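PDB 2PY6: methyltransferase FkbM from Methylobacillus flagellatus KT, which probably acts as a methyltransferase with a Rossmann-like domain, transferring methyl groups to its substrate. Local coordinates for residues 337-342 with 363-368; 368-373 with 400-405; 392-397 with 404-409. All blocks are in the same frame, centred on the assembly; numbering follows the deposited sequence.

Contact 1 (337-342 with 363-368); sequences TFIKMD and PKLAIS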
loop_
_atom_site.group_PDB
_atom_site.type_symbol
_atom_site.label_atom_id
_atom_site.label_comp_id
_atom_site.label_asym_id
_atom_site.label_seq_id
_atom_site.Cartn_x
_atom_site.Cartn_y
_atom_site.Cartn_z
ATOM N N THR A 337 -31.731 6.902 27.247
ATOM C CA THR A 337 -32.031 8.127 26.534
ATOM C C THR A 337 -31.891 7.914 25.018
ATOM O O THR A 337 -32.378 8.727 24.254
ATOM C CB THR A 337 -31.048 9.257 26.972
ATOM O OG1 THR A 337 -29.698 8.895 26.647
ATOM C CG2 THR A 337 -31.144 9.529 28.492
ATOM N N PHE A 338 -31.254 6.810 24.603
ATOM C CA PHE A 338 -30.998 6.521 23.203
ATOM C C PHE A 338 -30.838 5.031 22.971
ATOM O O PHE A 338 -30.117 4.353 23.715
ATOM C CB PHE A 338 -29.711 7.262 22.779
ATOM C CG PHE A 338 -29.320 7.076 21.341
ATOM C CD1 PHE A 338 -30.242 7.287 20.310
ATOM C CD2 PHE A 338 -28.009 6.806 21.003
ATOM C CE1 PHE A 338 -29.894 7.145 19.001
ATOM C CE2 PHE A 338 -27.641 6.657 19.672
ATOM C CZ PHE A 338 -28.583 6.829 18.664
ATOM N N ILE A 339 -31.555 4.514 21.973
ATOM C CA ILE A 339 -31.380 3.133 21.524
ATOM C C ILE A 339 -30.977 3.123 20.026
ATOM O O ILE A 339 -31.722 3.582 19.137
ATOM C CB ILE A 339 -32.612 2.211 21.787
ATOM C CG1 ILE A 339 -32.965 2.185 23.277
ATOM C CG2 ILE A 339 -32.321 0.743 21.309
ATOM C CD1 ILE A 339 -34.323 1.637 23.582
ATOM N N LYS A 340 -29.754 2.659 19.790
ATOM C CA LYS A 340 -29.221 2.433 18.460
ATOM C C LYS A 340 -29.423 0.946 18.230
ATOM O O LYS A 340 -29.155 0.143 19.152
ATOM C CB LYS A 340 -27.738 2.801 18.394
ATOM C CG LYS A 340 -26.995 2.266 17.093
ATOM C CD LYS A 340 -26.416 0.868 17.349
ATOM C CE LYS A 340 -25.687 0.308 16.254
ATOM N NZ LYS A 340 -24.722 -0.640 16.803
HETATM N N MSE A 341 -29.893 0.570 17.041
HETATM C CA MSE A 341 -30.161 -0.825 16.726
HETATM C C MSE A 341 -29.771 -1.170 15.295
HETATM O O MSE A 341 -30.276 -0.562 14.325
HETATM C CB MSE A 341 -31.631 -1.154 16.930
HETATM C CG MSE A 341 -31.940 -2.651 16.865
HETATM SE SE MSE A 341 -33.763 -3.126 17.121
HETATM C CE MSE A 341 -33.864 -2.862 18.904
ATOM N N ASP A 342 -28.871 -2.152 15.181
ATOM C CA ASP A 342 -28.485 -2.729 13.913
ATOM C C ASP A 342 -28.076 -4.175 14.191
ATOM O O ASP A 342 -26.916 -4.430 14.502
ATOM C CB ASP A 342 -27.317 -1.991 13.292
ATOM C CG ASP A 342 -26.936 -2.538 11.919
ATOM O OD1 ASP A 342 -27.678 -3.349 11.309
ATOM O OD2 ASP A 342 -25.867 -2.145 11.456
ATOM N N PRO A 363 -37.074 7.073 24.642
ATOM C CA PRO A 363 -35.732 7.449 24.272
ATOM C C PRO A 363 -35.670 7.745 22.762
ATOM O O PRO A 363 -36.553 7.310 21.992
ATOM C CB PRO A 363 -34.933 6.209 24.597
ATOM C CG PRO A 363 -35.873 5.107 24.519
ATOM C CD PRO A 363 -37.222 5.632 24.834
ATOM N N LYS A 364 -34.652 8.490 22.355
ATOM C CA LYS A 364 -34.379 8.668 20.949
ATOM C C LYS A 364 -34.046 7.285 20.417
ATOM O O LYS A 364 -33.512 6.435 21.153
ATOM C CB LYS A 364 -33.179 9.593 20.726
ATOM C CG LYS A 364 -33.325 11.009 21.177
ATOM C CD LYS A 364 -32.047 11.843 20.931
ATOM C CE LYS A 364 -30.853 11.440 21.772
ATOM N NZ LYS A 364 -31.091 11.750 23.171
ATOM N N LEU A 365 -34.386 7.023 19.160
ATOM C CA LEU A 365 -34.071 5.739 18.551
ATOM C C LEU A 365 -33.453 5.949 17.185
ATOM O O LEU A 365 -33.882 6.833 16.405
ATOM C CB LEU A 365 -35.337 4.866 18.351
ATOM C CG LEU A 365 -36.326 4.657 19.506
ATOM C CD1 LEU A 365 -37.583 3.958 19.022
ATOM C CD2 LEU A 365 -35.697 3.859 20.642
ATOM N N ALA A 366 -32.479 5.102 16.887
ATOM C CA ALA A 366 -31.869 5.020 15.547
ATOM C C ALA A 366 -31.949 3.549 15.199
ATOM O O ALA A 366 -31.182 2.731 15.747
ATOM C CB ALA A 366 -30.474 5.520 15.539
ATOM N N ILE A 367 -32.883 3.198 14.302
ATOM C CA ILE A 367 -33.181 1.782 14.005
ATOM C C ILE A 367 -32.845 1.465 12.552
ATOM O O ILE A 367 -33.452 2.047 11.637
ATOM C CB ILE A 367 -34.668 1.459 14.304
ATOM C CG1 ILE A 367 -35.113 1.961 15.693
ATOM C CG2 ILE A 367 -34.929 -0.047 14.227
ATOM C CD1 ILE A 367 -34.373 1.334 16.911
ATOM N N SER A 368 -31.868 0.587 12.324
ATOM C CA SER A 368 -31.447 0.282 10.955
ATOM C C SER A 368 -32.653 -0.348 10.264
ATOM O O SER A 368 -33.341 -1.187 10.853
ATOM C CB SER A 368 -30.228 -0.618 10.930
ATOM O OG SER A 368 -30.580 -1.878 11.370
HETATM O O HOH W 1 -33.387 11.358 24.657
#
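Phe-338 crosses Lys-364 at about a right angle, with Phe-338 CD1 3.8 Å from Lys-364 CB. The phenylalanine CG stands anti to its backbone N (chi1 -179°), and from there the ring reaches on to Ala-366, whose CB is 3.9 Å from both CE1 and CZ of Phe-338. Phe-224 meets the same ring edge-to-face. The Lys-364 chain is extended at first, then bends at chi3 and chi4 and turns back, putting NZ in a weak 3.5 Å bond to Thr-337 O. A water links the same two atoms, and Glu-228 takes the charge in a salt bridge. Thr-337 O also receives the backbone N-H of Lys-364.

On the other face, Ile-339 and Leu-365 lie side by side and point the same way, Leu-365 CD2 resting 3.7 Å from Ile-339 CB. The tip of the isoleucine, CD1, goes on to touch Pro-363 CG at 3.9 Å. Further along, Ile-367 CD1 packs 3.7 Å from CB of Met-341, a selenomethionine whose far end leads off to helix 347-352.

Between the faces runs a regular parallel ladder, in which Ala-366 N to Ile-339 O measures 2.8 Å. Two neighbouring parallel strands joined through helices 347-352 and 355-361 make a beta-alpha-beta crossover, the repeating unit of the Rossmann-like methyltransferase sheet.

Contact 2 (368-373 with 400-405); sequences SAYHRS and DRWDTC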
loop_
_atom_site.group_PDB
_atom_site.type_symbol
_atom_site.label_atom_id
_atom_site.label_comp_id
_atom_site.label_asym_id
_atom_site.label_seq_id
_atom_site.Cartn_x
_atom_site.Cartn_y
_atom_site.Cartn_z
ATOM N N SER A 368 -31.868 0.587 12.324
ATOM C CA SER A 368 -31.447 0.282 10.955
ATOM C C SER A 368 -32.653 -0.348 10.264
ATOM O O SER A 368 -33.341 -1.187 10.853
ATOM C CB SER A 368 -30.228 -0.618 10.930
ATOM O OG SER A 368 -30.580 -1.878 11.370
ATOM N N ALA A 369 -32.949 0.102 9.049
ATOM C CA ALA A 369 -34.210 -0.244 8.380
ATOM C C ALA A 369 -34.094 -0.953 7.059
ATOM O O ALA A 369 -35.077 -1.036 6.346
ATOM C CB ALA A 369 -34.980 1.045 8.166
ATOM N N TYR A 370 -32.923 -1.492 6.755
ATOM C CA TYR A 370 -32.644 -2.091 5.457
ATOM C C TYR A 370 -32.540 -3.611 5.421
ATOM O O TYR A 370 -32.167 -4.139 4.382
ATOM C CB TYR A 370 -31.324 -1.516 4.933
ATOM C CG TYR A 370 -30.101 -2.023 5.690
ATOM C CD1 TYR A 370 -29.685 -1.418 6.855
ATOM C CD2 TYR A 370 -29.390 -3.146 5.237
ATOM C CE1 TYR A 370 -28.557 -1.891 7.554
ATOM C CE2 TYR A 370 -28.299 -3.634 5.930
ATOM C CZ TYR A 370 -27.874 -3.002 7.079
ATOM O OH TYR A 370 -26.769 -3.495 7.750
ATOM N N HIS A 371 -32.840 -4.314 6.518
ATOM C CA HIS A 371 -32.635 -5.785 6.577
ATOM C C HIS A 371 -33.722 -6.600 5.890
ATOM O O HIS A 371 -33.447 -7.679 5.357
ATOM C CB HIS A 371 -32.427 -6.269 8.036
ATOM C CG HIS A 371 -31.270 -5.600 8.725
ATOM N ND1 HIS A 371 -29.966 -6.011 8.555
ATOM C CD2 HIS A 371 -31.214 -4.502 9.514
ATOM C CE1 HIS A 371 -29.164 -5.214 9.237
ATOM N NE2 HIS A 371 -29.896 -4.288 9.827
ATOM N N ARG A 372 -34.947 -6.088 5.890
ATOM C CA ARG A 372 -36.061 -6.762 5.246
ATOM C C ARG A 372 -36.852 -5.752 4.459
ATOM O O ARG A 372 -36.874 -4.560 4.818
ATOM C CB ARG A 372 -36.961 -7.435 6.290
ATOM C CG ARG A 372 -36.271 -8.496 7.180
ATOM C CD ARG A 372 -37.195 -8.909 8.308
ATOM N N SER A 373 -37.488 -6.217 3.381
ATOM C CA SER A 373 -38.302 -5.356 2.520
ATOM C C SER A 373 -39.478 -4.713 3.290
ATOM O O SER A 373 -39.995 -3.665 2.919
ATOM C CB SER A 373 -38.837 -6.152 1.309
ATOM O OG SER A 373 -39.855 -7.062 1.669
ATOM N N ASP A 400 -24.438 2.465 -1.136
ATOM C CA ASP A 400 -24.997 1.198 -1.579
ATOM C C ASP A 400 -26.337 1.005 -0.867
ATOM O O ASP A 400 -26.928 1.979 -0.408
ATOM C CB ASP A 400 -23.970 0.078 -1.323
ATOM C CG ASP A 400 -24.161 -1.111 -2.265
ATOM O OD1 ASP A 400 -25.331 -1.442 -2.571
ATOM O OD2 ASP A 400 -23.161 -1.723 -2.686
ATOM N N ARG A 401 -26.833 -0.223 -0.763
ATOM C CA ARG A 401 -28.166 -0.454 -0.174
ATOM C C ARG A 401 -28.187 -0.599 1.337
ATOM O O ARG A 401 -29.242 -0.646 1.961
ATOM C CB ARG A 401 -28.906 -1.593 -0.915
ATOM C CG ARG A 401 -28.205 -2.904 -1.052
ATOM C CD ARG A 401 -28.915 -3.815 -2.031
ATOM N NE ARG A 401 -30.194 -4.298 -1.531
ATOM C CZ ARG A 401 -30.985 -5.138 -2.192
ATOM N NH1 ARG A 401 -30.633 -5.595 -3.382
ATOM N NH2 ARG A 401 -32.125 -5.530 -1.640
ATOM N N TRP A 402 -27.017 -0.526 1.948
ATOM C CA TRP A 402 -26.893 -0.671 3.387
ATOM C C TRP A 402 -27.085 0.665 4.108
ATOM O O TRP A 402 -26.773 1.724 3.589
ATOM C CB TRP A 402 -25.489 -1.180 3.748
ATOM C CG TRP A 402 -24.863 -2.070 2.704
ATOM C CD1 TRP A 402 -23.661 -1.873 2.061
ATOM C CD2 TRP A 402 -25.445 -3.244 2.114
ATOM N NE1 TRP A 402 -23.440 -2.883 1.158
ATOM C CE2 TRP A 402 -24.521 -3.731 1.162
ATOM C CE3 TRP A 402 -26.645 -3.937 2.314
ATOM C CZ2 TRP A 402 -24.761 -4.878 0.415
ATOM C CZ3 TRP A 402 -26.877 -5.085 1.573
ATOM C CH2 TRP A 402 -25.944 -5.537 0.632
ATOM N N ASP A 403 -27.582 0.552 5.327
ATOM C CA ASP A 403 -27.720 1.611 6.293
ATOM C C ASP A 403 -28.712 2.719 6.012
ATOM O O ASP A 403 -28.435 3.895 6.233
ATOM C CB ASP A 403 -26.339 2.141 6.727
ATOM C CG ASP A 403 -25.462 1.042 7.369
ATOM O OD1 ASP A 403 -25.897 0.392 8.376
ATOM O OD2 ASP A 403 -24.326 0.888 6.883
ATOM N N THR A 404 -29.879 2.291 5.554
ATOM C CA THR A 404 -31.050 3.109 5.562
ATOM C C THR A 404 -31.442 2.997 7.043
ATOM O O THR A 404 -31.480 1.911 7.579
ATOM C CB THR A 404 -32.138 2.520 4.642
ATOM O OG1 THR A 404 -31.627 2.455 3.311
ATOM C CG2 THR A 404 -33.359 3.369 4.662
ATOM N N CYS A 405 -31.660 4.119 7.715
ATOM C CA CYS A 405 -31.924 4.132 9.121
ATOM C C CYS A 405 -33.104 5.008 9.491
ATOM O O CYS A 405 -33.185 6.143 9.062
ATOM C CB CYS A 405 -30.666 4.696 9.813
ATOM S SG CYS A 405 -30.688 4.599 11.603
HETATM O O HOH W 2 -31.814 -3.404 1.099
#
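Tyr-370 lays its ring against the backbone of Trp-402 and Asp-403. Its CB sits 3.7 Å from Arg-401 O and also touches Thr-404 CB. CG lies between the backbone N and the carbonyl carbon (chi1 71°), and one face of the ring beyond it lies against Trp-402 CA and Asp-403 N. CD1 comes closest, 3.3 Å from Asp-403 N, which stands over the face toward the rim. On the other flank CD2 meets Trp-402 CA, and CE2 is 4.0 Å from Trp-402 CE3, where the two side chains run obliquely to each other. Trp-402 CA makes a CH-pi contact, 4.1 Å from the Tyr-370 ring centroid and 15° off its normal. CE1 packs 3.6 Å from Asp-403 OD1; the carboxylate runs beside the tyrosine with its plane turned 73° from the ring. CZ is 4.0 Å from Asp-403 N. At the tip, OH lies 4.0 Å from Asp-403 OD1 and has Asp-342 OD1 as a nearer neighbour.

His-371 ND1 lies over the opposite face, and its imidazole is tied by NE2 to Ser-368 OG. An alanine at Tyr-370 would probably leave a gap between His-371 and the Trp-402/Asp-403 backbone, and take away the surface on which Trp-402 CA rests.

Next to the ring, Ala-369 N bonds to Thr-404 O at 2.8 Å, continuing the pairing of strand 364-368 with strand 404-408. The chemistry is thus mixed: one direct backbone bond, a water between Tyr-370 O, weakly held, and Arg-401 NE, and a ring held by dispersion and a CH-pi contact, with a carboxylate oxygen beside it.

Contact 3 (392-397 with 404-409); sequences IGLRHH and TCLYFY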
loop_
_atom_site.group_PDB
_atom_site.type_symbol
_atom_site.label_atom_id
_atom_site.label_comp_id
_atom_site.label_asym_id
_atom_site.label_seq_id
_atom_site.Cartn_x
_atom_site.Cartn_y
_atom_site.Cartn_z
ATOM N N ILE A 392 -40.862 10.978 13.395
ATOM C CA ILE A 392 -40.109 9.996 12.646
ATOM C C ILE A 392 -39.356 10.633 11.469
ATOM O O ILE A 392 -39.888 11.487 10.743
ATOM C CB ILE A 392 -41.041 8.871 12.076
ATOM C CG1 ILE A 392 -42.013 8.367 13.132
ATOM C CG2 ILE A 392 -40.173 7.725 11.472
ATOM C CD1 ILE A 392 -43.041 7.362 12.604
ATOM N N GLY A 393 -38.113 10.211 11.292
ATOM C CA GLY A 393 -37.292 10.641 10.147
ATOM C C GLY A 393 -36.641 9.425 9.523
ATOM O O GLY A 393 -36.729 8.311 10.076
ATOM N N LEU A 394 -35.975 9.633 8.377
ATOM C CA LEU A 394 -35.301 8.553 7.694
ATOM C C LEU A 394 -34.135 9.104 6.905
ATOM O O LEU A 394 -34.299 10.050 6.164
ATOM C CB LEU A 394 -36.276 7.884 6.727
ATOM C CG LEU A 394 -35.826 6.669 5.914
ATOM C CD1 LEU A 394 -35.709 5.431 6.826
ATOM C CD2 LEU A 394 -36.868 6.415 4.809
ATOM N N ARG A 395 -32.960 8.516 7.067
ATOM C CA ARG A 395 -31.785 8.891 6.252
ATOM C C ARG A 395 -31.149 7.617 5.700
ATOM O O ARG A 395 -31.251 6.567 6.313
ATOM C CB ARG A 395 -30.709 9.649 7.053
ATOM C CG ARG A 395 -31.113 11.016 7.568
ATOM C CD ARG A 395 -31.344 12.048 6.466
ATOM N NE ARG A 395 -31.852 13.305 7.029
ATOM C CZ ARG A 395 -33.128 13.672 7.141
ATOM N NH1 ARG A 395 -34.132 12.918 6.733
ATOM N NH2 ARG A 395 -33.409 14.840 7.672
ATOM N N HIS A 396 -30.467 7.746 4.558
ATOM C CA HIS A 396 -29.751 6.650 3.957
ATOM C C HIS A 396 -28.272 6.998 4.027
ATOM O O HIS A 396 -27.878 8.015 3.499
ATOM C CB HIS A 396 -30.182 6.419 2.520
ATOM C CG HIS A 396 -29.471 5.266 1.900
ATOM N ND1 HIS A 396 -29.824 3.961 2.163
ATOM C CD2 HIS A 396 -28.362 5.208 1.132
ATOM C CE1 HIS A 396 -28.992 3.148 1.541
ATOM N NE2 HIS A 396 -28.091 3.876 0.913
ATOM N N HIS A 397 -27.453 6.137 4.637
ATOM C CA HIS A 397 -26.053 6.480 4.927
ATOM C C HIS A 397 -24.868 5.754 4.229
ATOM O O HIS A 397 -23.750 5.795 4.754
ATOM C CB HIS A 397 -25.808 6.370 6.418
ATOM C CG HIS A 397 -26.619 7.290 7.253
ATOM N ND1 HIS A 397 -26.168 8.533 7.637
ATOM C CD2 HIS A 397 -27.841 7.136 7.825
ATOM C CE1 HIS A 397 -27.086 9.117 8.399
ATOM N NE2 HIS A 397 -28.100 8.282 8.545
ATOM N N THR A 404 -29.879 2.291 5.554
ATOM C CA THR A 404 -31.050 3.109 5.562
ATOM C C THR A 404 -31.442 2.997 7.043
ATOM O O THR A 404 -31.480 1.911 7.579
ATOM C CB THR A 404 -32.138 2.520 4.642
ATOM O OG1 THR A 404 -31.627 2.455 3.311
ATOM C CG2 THR A 404 -33.359 3.369 4.662
ATOM N N CYS A 405 -31.660 4.119 7.715
ATOM C CA CYS A 405 -31.924 4.132 9.121
ATOM C C CYS A 405 -33.104 5.008 9.491
ATOM O O CYS A 405 -33.185 6.143 9.062
ATOM C CB CYS A 405 -30.666 4.696 9.813
ATOM S SG CYS A 405 -30.688 4.599 11.603
ATOM N N LEU A 406 -33.995 4.488 10.325
ATOM C CA LEU A 406 -35.139 5.233 10.849
ATOM C C LEU A 406 -34.700 5.944 12.099
ATOM O O LEU A 406 -33.933 5.387 12.870
ATOM C CB LEU A 406 -36.269 4.298 11.250
ATOM C CG LEU A 406 -37.116 3.699 10.133
ATOM C CD1 LEU A 406 -37.693 2.354 10.483
ATOM C CD2 LEU A 406 -38.192 4.730 9.731
ATOM N N TYR A 407 -35.181 7.172 12.278
ATOM C CA TYR A 407 -34.954 7.949 13.492
ATOM C C TYR A 407 -36.293 8.285 14.117
ATOM O O TYR A 407 -37.233 8.643 13.415
ATOM C CB TYR A 407 -34.209 9.227 13.183
ATOM C CG TYR A 407 -32.833 8.946 12.645
ATOM C CD1 TYR A 407 -31.763 8.789 13.516
ATOM C CD2 TYR A 407 -32.608 8.774 11.287
ATOM C CE1 TYR A 407 -30.510 8.518 13.046
ATOM C CE2 TYR A 407 -31.339 8.497 10.809
ATOM C CZ TYR A 407 -30.301 8.355 11.694
ATOM O OH TYR A 407 -29.010 8.118 11.260
ATOM N N PHE A 408 -36.371 8.107 15.428
ATOM C CA PHE A 408 -37.559 8.416 16.208
ATOM C C PHE A 408 -37.086 9.318 17.339
ATOM O O PHE A 408 -36.133 8.989 18.069
ATOM C CB PHE A 408 -38.158 7.163 16.827
ATOM C CG PHE A 408 -38.675 6.172 15.831
ATOM C CD1 PHE A 408 -37.818 5.248 15.247
ATOM C CD2 PHE A 408 -40.028 6.118 15.527
ATOM C CE1 PHE A 408 -38.303 4.302 14.345
ATOM C CE2 PHE A 408 -40.504 5.189 14.613
ATOM C CZ PHE A 408 -39.642 4.294 14.020
ATOM N N TYR A 409 -37.764 10.435 17.506
ATOM C CA TYR A 409 -37.408 11.374 18.543
ATOM C C TYR A 409 -38.627 12.174 18.960
ATOM O O TYR A 409 -39.794 11.905 18.570
ATOM C CB TYR A 409 -36.300 12.313 17.994
ATOM C CG TYR A 409 -36.727 13.039 16.742
ATOM C CD1 TYR A 409 -36.571 12.458 15.479
ATOM C CD2 TYR A 409 -37.291 14.293 16.803
ATOM C CE1 TYR A 409 -36.987 13.110 14.339
ATOM C CE2 TYR A 409 -37.699 14.965 15.635
ATOM C CZ TYR A 409 -37.534 14.369 14.426
ATOM O OH TYR A 409 -37.933 15.033 13.294
ATOM O OXT TYR A 409 -38.413 13.171 19.658
HETATM O O HOH W 3 -38.128 13.497 10.922
#
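Leu-394 pushes CD1 into a notch floored by Cys-405 O, 3.4 Å away, and walled by Thr-404 CG2 at 3.8 Å and Leu-406 CD2 at 3.9 Å. Its CG, anti to the backbone N (chi1 -178°), is brought near the same carbonyl oxygen. On the same face Ile-392 lies alongside Phe-408: CG1 is 3.8 Å from Phe-408 CE2, and CG2 sits over the ring toward its rim. Helices 184-199 and 375-386 cover these ridges. Where the face ends, Thr-404 OG1 and His-396 ND1 share a short hydrogen bond, 2.6 Å, in the plane of the imidazole.

The reverse face is shaped by Tyr-407. Gly-393, opposite it, presents no bump; a CB there would stand 4.1 Å from both Tyr-407 CB and Tyr-409 CE1. The ring swings toward the partner strand, and the Arg-395 side chain crosses that of Tyr-407 at about a right angle, CB 4.0 Å from Tyr-407 CE2. Beyond, His-397 and Tyr-407 reach tip to tip in a weak NE2-to-OH bond; their stronger partners are Thr-214 and the backbone N of Tyr-216.

Gly-393 with Tyr-407 and Arg-395 with Cys-405 form the hydrogen-bonded pairs of this hairpin. Strand 404-408 is inserted antiparallel between 364-368 and 392-396, as in class I methyltransferases.

Overall arrangement
Contacts 1 and 3 lie across one half of a seven-stranded mixed sheet, and contact 2 sits at the strand ends. Contact 1 pairs parallel strands 338-341 and 364-368; strand 404-408 follows and links that pair to the outermost strand 392-396 of contact 3. The centres of contacts 1 and 3 are about 10 Å apart, joined by probable backbone hydrogen bonds from Ile-367 N to Leu-406 O and from Leu-365 N to Phe-408 O. The centre of contact 2 lies about 14 Å from that of contact 1 and about 10 Å from that of contact 3, sharing Ser-368 with the former and Thr-404 and Cys-405 with the latter. Along the chain contact 1 closes first; contacts 2 and 3 both end on strand 404-408, so the C-terminus completes the Rossmann-like sheet.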